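Local coordinates for protein acid phosphatase (Mycobacterium tuberculosis, PDB 2A6P) that hydrolyses a broad range of phosphate monoesters, including sugar phosphates, and can serve in vivo as a fructose-1,6-bisphosphatase that maintains gluconeogenesis, at residues S133-A138 with T161-L166; L137-M142 with C184-G189. All coordinates share one frame; numbering follows the deposited sequence.

Contact 1: S133-A138 with T161-L166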
loop_
_atom_site.group_PDB
_atom_site.type_symbol
_atom_site.label_atom_id
_atom_site.label_comp_id
_atom_site.label_asym_id
_atom_site.label_seq_id
_atom_site.Cartn_x
_atom_site.Cartn_y
_atom_site.Cartn_z
ATOM N N SER A 133 -8.805 -18.743 -2.436
ATOM C CA SER A 133 -9.241 -19.601 -1.335
ATOM C C SER A 133 -8.816 -18.955 -0.011
ATOM O O SER A 133 -9.567 -18.975 0.975
ATOM C CB SER A 133 -8.624 -21.009 -1.450
ATOM O OG SER A 133 -9.067 -21.702 -2.615
ATOM N N ALA A 134 -7.612 -18.378 -0.001
ATOM C CA ALA A 134 -7.080 -17.722 1.192
ATOM C C ALA A 134 -7.955 -16.532 1.583
ATOM O O ALA A 134 -8.242 -16.331 2.761
ATOM C CB ALA A 134 -5.633 -17.261 0.950
ATOM N N VAL A 135 -8.370 -15.747 0.596
ATOM C CA VAL A 135 -9.236 -14.602 0.856
ATOM C C VAL A 135 -10.585 -15.102 1.413
ATOM O O VAL A 135 -11.151 -14.511 2.343
ATOM C CB VAL A 135 -9.481 -13.792 -0.433
ATOM C CG1 VAL A 135 -10.581 -12.752 -0.203
ATOM C CG2 VAL A 135 -8.183 -13.110 -0.866
ATOM N N ALA A 136 -11.077 -16.203 0.841
ATOM C CA ALA A 136 -12.347 -16.799 1.261
ATOM C C ALA A 136 -12.239 -17.234 2.714
ATOM O O ALA A 136 -13.177 -17.056 3.497
ATOM C CB ALA A 136 -12.694 -18.009 0.375
ATOM N N LEU A 137 -11.092 -17.808 3.068
ATOM C CA LEU A 137 -10.863 -18.254 4.431
ATOM C C LEU A 137 -10.963 -17.067 5.396
ATOM O O LEU A 137 -11.667 -17.121 6.407
ATOM C CB LEU A 137 -9.480 -18.898 4.537
ATOM C CG LEU A 137 -9.008 -19.343 5.924
ATOM C CD1 LEU A 137 -9.889 -20.465 6.449
ATOM C CD2 LEU A 137 -7.573 -19.808 5.835
ATOM N N ALA A 138 -10.260 -15.994 5.058
ATOM C CA ALA A 138 -10.229 -14.786 5.870
ATOM C C ALA A 138 -11.615 -14.207 6.137
ATOM O O ALA A 138 -11.970 -13.947 7.283
ATOM C CB ALA A 138 -9.352 -13.744 5.196
ATOM N N THR A 161 -3.516 -8.632 -3.871
ATOM C CA THR A 161 -4.005 -8.344 -5.217
ATOM C C THR A 161 -5.423 -8.869 -5.404
ATOM O O THR A 161 -6.248 -8.224 -6.040
ATOM C CB THR A 161 -3.101 -8.978 -6.290
ATOM O OG1 THR A 161 -1.774 -8.455 -6.165
ATOM C CG2 THR A 161 -3.619 -8.667 -7.680
ATOM N N ARG A 162 -5.698 -10.044 -4.844
ATOM C CA ARG A 162 -7.017 -10.653 -4.957
ATOM C C ARG A 162 -8.009 -10.005 -4.005
ATOM O O ARG A 162 -9.201 -9.901 -4.315
ATOM C CB ARG A 162 -6.923 -12.158 -4.698
ATOM C CG ARG A 162 -6.036 -12.888 -5.712
ATOM C CD ARG A 162 -6.509 -12.615 -7.134
ATOM N NE ARG A 162 -7.864 -13.121 -7.348
ATOM C CZ ARG A 162 -8.623 -12.805 -8.390
ATOM N NH1 ARG A 162 -8.169 -11.972 -9.320
ATOM N NH2 ARG A 162 -9.834 -13.333 -8.506
ATOM N N TRP A 163 -7.526 -9.574 -2.844
ATOM C CA TRP A 163 -8.401 -8.909 -1.888
ATOM C C TRP A 163 -9.033 -7.704 -2.581
ATOM O O TRP A 163 -10.237 -7.458 -2.445
ATOM C CB TRP A 163 -7.625 -8.431 -0.653
ATOM C CG TRP A 163 -8.488 -7.669 0.308
ATOM C CD1 TRP A 163 -8.641 -6.314 0.377
ATOM C CD2 TRP A 163 -9.365 -8.223 1.304
ATOM N NE1 TRP A 163 -9.557 -5.984 1.354
ATOM C CE2 TRP A 163 -10.018 -7.135 1.937
ATOM C CE3 TRP A 163 -9.666 -9.531 1.720
ATOM C CZ2 TRP A 163 -10.949 -7.316 2.968
ATOM C CZ3 TRP A 163 -10.595 -9.711 2.746
ATOM C CH2 TRP A 163 -11.226 -8.604 3.357
ATOM N N VAL A 164 -8.210 -6.977 -3.335
ATOM C CA VAL A 164 -8.659 -5.795 -4.055
ATOM C C VAL A 164 -9.256 -6.106 -5.428
ATOM O O VAL A 164 -9.463 -5.213 -6.240
ATOM C CB VAL A 164 -7.511 -4.765 -4.200
ATOM C CG1 VAL A 164 -7.113 -4.258 -2.826
ATOM C CG2 VAL A 164 -6.322 -5.384 -4.900
ATOM N N GLN A 165 -9.522 -7.387 -5.666
ATOM C CA GLN A 165 -10.153 -7.881 -6.893
ATOM C C GLN A 165 -9.523 -7.487 -8.222
ATOM O O GLN A 165 -10.212 -7.089 -9.158
ATOM C CB GLN A 165 -11.634 -7.500 -6.857
ATOM C CG GLN A 165 -12.244 -7.815 -5.497
ATOM C CD GLN A 165 -13.708 -7.463 -5.376
ATOM O OE1 GLN A 165 -14.574 -8.252 -5.731
ATOM N NE2 GLN A 165 -13.993 -6.271 -4.869
ATOM N N LEU A 166 -8.208 -7.618 -8.301
ATOM C CA LEU A 166 -7.473 -7.308 -9.519
ATOM C C LEU A 166 -6.900 -8.621 -10.075
ATOM O O LEU A 166 -6.823 -9.618 -9.353
ATOM C CB LEU A 166 -6.319 -6.341 -9.208
ATOM C CG LEU A 166 -6.646 -4.900 -8.803
ATOM C CD1 LEU A 166 -5.403 -4.236 -8.231
ATOM C CD2 LEU A 166 -7.161 -4.126 -10.014
#
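Val135 of helix 124-141 packs against Trp163 and Arg162 at the C-terminal end of helix 153-163, in a small, buried, apolar helix-to-helix contact of the histidine phosphatase fold. The closest CA atoms are those of Val135 and Trp163, 6.4 Å apart. The two methyls of Val135 divide the work. CG1, anti to the backbone N (chi1 170°), lies 3.9 Å from Trp163 CE3, on the six-membered part of the indole, and approaches the ring obliquely. CG2 lies 4.1 Å from both Trp163 N and Arg162 CB, with the valine and arginine side chains crossing at about a right angle. Arg162 thus contributes the aliphatic root of its side chain; bends at chi2 and chi3 turn the guanidinium from Val135 to a salt bridge with Asp132, one residue before segment 133-138 on the same helix, while NH1 makes a weak bond to Leu166 O. Beyond Trp163 the helix closes in a Schellman motif, with Gln165 at positive phi, Leu166 N bonded to Thr161 O (3.1 Å) and Gln165 N to Arg162 O (2.9 Å). The indole NE1 donates to Gly185 O, and Arg191 makes a cation-pi contact with the ring. Between the two segments, then, cohesion is van der Waals and hydrophobic, but the Arg162-Asp132 ion pair flanks this apolar contact and also ties the two helices together.

Contact 2: L137-M142 with C184-G189; sequences LALEHM and CGFEHG
Met142, in the C-terminal part of segment 137-142, reaches across to Phe186 near the end of strand 180-187. Its CB leaves the backbone in the direction of the strand. CG sits anti to the carbonyl carbon, and the chain runs extended through chi2 (173°) to SD, so that CB, CG and SD span the gap without touching the strand segment. The bend comes last: chi3 of 64° swings the methyl round, and CE meets Phe186 CE1 at 4.0 Å. It arrives at the edge of the ring, in its plane, so the partners touch methyl to ring C-H and the sulfur stays back. A second, looser contact comes from Leu139, whose CD2 lies 4.2 Å from Phe186 CZ, also at the edge and near the ring plane. The backbones remain well separated, with 10.0 Å between the CA atoms of Met142 and Gly185, and the surface buried between the segments is only 104 Å². Trp163 fills in between, touching Leu139, Met142 and Cys184, with its ring steeply inclined to that of Phe186. Met142 also packs on Leu13 of strand 13-17 and Val147 of strand 147-151. The arrangement is plain apolar helix-on-sheet packing, in which helix 124-141 covers one face of the mixed central sheet of the histidine phosphatase fold, away from the inferred active site.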
loop_
_atom_site.group_PDB
_atom_site.type_symbol
_atom_site.label_atom_id
_atom_site.label_comp_id
_atom_site.label_asym_id
_atom_site.label_seq_id
_atom_site.Cartn_x
_atom_site.Cartn_y
_atom_site.Cartn_z
ATOM N N LEU A 137 -11.092 -17.808 3.068
ATOM C CA LEU A 137 -10.863 -18.254 4.431
ATOM C C LEU A 137 -10.963 -17.067 5.396
ATOM O O LEU A 137 -11.667 -17.121 6.407
ATOM C CB LEU A 137 -9.480 -18.898 4.537
ATOM C CG LEU A 137 -9.008 -19.343 5.924
ATOM C CD1 LEU A 137 -9.889 -20.465 6.449
ATOM C CD2 LEU A 137 -7.573 -19.808 5.835
ATOM N N ALA A 138 -10.260 -15.994 5.058
ATOM C CA ALA A 138 -10.229 -14.786 5.870
ATOM C C ALA A 138 -11.615 -14.207 6.137
ATOM O O ALA A 138 -11.970 -13.947 7.283
ATOM C CB ALA A 138 -9.352 -13.744 5.196
ATOM N N LEU A 139 -12.385 -14.004 5.070
ATOM C CA LEU A 139 -13.735 -13.441 5.162
ATOM C C LEU A 139 -14.656 -14.204 6.112
ATOM O O LEU A 139 -15.561 -13.616 6.705
ATOM C CB LEU A 139 -14.381 -13.384 3.774
ATOM C CG LEU A 139 -13.793 -12.395 2.771
ATOM C CD1 LEU A 139 -14.459 -12.592 1.424
ATOM C CD2 LEU A 139 -13.993 -10.973 3.273
ATOM N N GLU A 140 -14.423 -15.507 6.259
ATOM C CA GLU A 140 -15.253 -16.316 7.135
ATOM C C GLU A 140 -14.991 -16.042 8.599
ATOM O O GLU A 140 -15.915 -16.097 9.412
ATOM C CB GLU A 140 -15.050 -17.801 6.868
ATOM C CG GLU A 140 -16.009 -18.657 7.677
ATOM C CD GLU A 140 -15.913 -20.126 7.339
ATOM O OE1 GLU A 140 -14.809 -20.696 7.499
ATOM O OE2 GLU A 140 -16.942 -20.706 6.916
ATOM N N HIS A 141 -13.743 -15.753 8.950
ATOM C CA HIS A 141 -13.432 -15.466 10.341
ATOM C C HIS A 141 -13.603 -13.998 10.678
ATOM O O HIS A 141 -13.878 -13.653 11.820
ATOM C CB HIS A 141 -12.008 -15.899 10.683
ATOM C CG HIS A 141 -11.830 -17.384 10.758
ATOM N ND1 HIS A 141 -11.326 -18.128 9.713
ATOM C CD2 HIS A 141 -12.119 -18.269 11.743
ATOM C CE1 HIS A 141 -11.311 -19.405 10.048
ATOM N NE2 HIS A 141 -11.788 -19.517 11.275
ATOM N N MET A 142 -13.440 -13.139 9.679
ATOM C CA MET A 142 -13.562 -11.694 9.862
ATOM C C MET A 142 -14.988 -11.318 10.238
ATOM O O MET A 142 -15.289 -10.161 10.538
ATOM C CB MET A 142 -13.151 -10.968 8.577
ATOM C CG MET A 142 -11.663 -11.060 8.252
ATOM S SD MET A 142 -11.253 -10.364 6.634
ATOM C CE MET A 142 -11.710 -8.587 6.904
ATOM N N CYS A 184 -5.495 -5.244 4.969
ATOM C CA CYS A 184 -6.651 -5.150 4.075
ATOM C C CYS A 184 -7.940 -4.913 4.855
ATOM O O CYS A 184 -8.158 -5.524 5.895
ATOM C CB CYS A 184 -6.798 -6.432 3.261
ATOM S SG CYS A 184 -5.442 -6.793 2.180
ATOM N N GLY A 185 -8.786 -4.026 4.342
ATOM C CA GLY A 185 -10.050 -3.722 4.985
ATOM C C GLY A 185 -11.100 -3.303 3.967
ATOM O O GLY A 185 -11.127 -3.832 2.855
ATOM N N PHE A 186 -11.967 -2.361 4.349
ATOM C CA PHE A 186 -13.029 -1.864 3.464
ATOM C C PHE A 186 -13.217 -0.355 3.623
ATOM O O PHE A 186 -12.889 0.210 4.659
ATOM C CB PHE A 186 -14.397 -2.489 3.795
ATOM C CG PHE A 186 -14.444 -3.987 3.730
ATOM C CD1 PHE A 186 -13.818 -4.764 4.702
ATOM C CD2 PHE A 186 -15.159 -4.626 2.712
ATOM C CE1 PHE A 186 -13.904 -6.164 4.667
ATOM C CE2 PHE A 186 -15.250 -6.017 2.667
ATOM C CZ PHE A 186 -14.620 -6.790 3.649
ATOM N N GLU A 187 -13.767 0.279 2.592
ATOM C CA GLU A 187 -14.084 1.704 2.615
ATOM C C GLU A 187 -15.387 1.828 1.823
ATOM O O GLU A 187 -15.428 1.492 0.633
ATOM C CB GLU A 187 -12.997 2.554 1.943
ATOM C CG GLU A 187 -12.909 3.966 2.539
ATOM C CD GLU A 187 -12.500 5.053 1.537
ATOM O OE1 GLU A 187 -11.630 4.803 0.673
ATOM O OE2 GLU A 187 -13.049 6.177 1.639
ATOM N N HIS A 188 -16.445 2.289 2.490
ATOM C CA HIS A 188 -17.770 2.456 1.876
ATOM C C HIS A 188 -18.188 1.269 1.027
ATOM O O HIS A 188 -18.544 1.436 -0.146
ATOM C CB HIS A 188 -17.826 3.725 1.013
ATOM C CG HIS A 188 -17.568 4.987 1.778
ATOM N ND1 HIS A 188 -16.355 5.644 1.748
ATOM C CD2 HIS A 188 -18.357 5.693 2.621
ATOM C CE1 HIS A 188 -16.410 6.701 2.540
ATOM N NE2 HIS A 188 -17.615 6.752 3.081
ATOM N N GLY A 189 -18.130 0.078 1.624
ATOM C CA GLY A 189 -18.516 -1.149 0.937
ATOM C C GLY A 189 -17.505 -1.809 0.001
ATOM O O GLY A 189 -17.785 -2.883 -0.537
#

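The centres of contacts 1 and 2 lie about 9 Å apart on the same side of the chain's centre, and both use helix 124-141, with Leu137 and Ala138 common to the two. Along the chain this helix comes first, then helix 153-163, which supplies the other side of contact 1, and then strand 180-187, which supplies that of contact 2. Trp163 of contact 1 packs on residues of contact 2, so the two helices and the strand meet around it, by apolar packing and the indole's hydrogen bond to strand 180-187. Both contacts lie beside the homodimer interface: Val164 packs on Arg173 of the second subunit, and Glu187 forms a salt bridge with Arg157 of the second subunit.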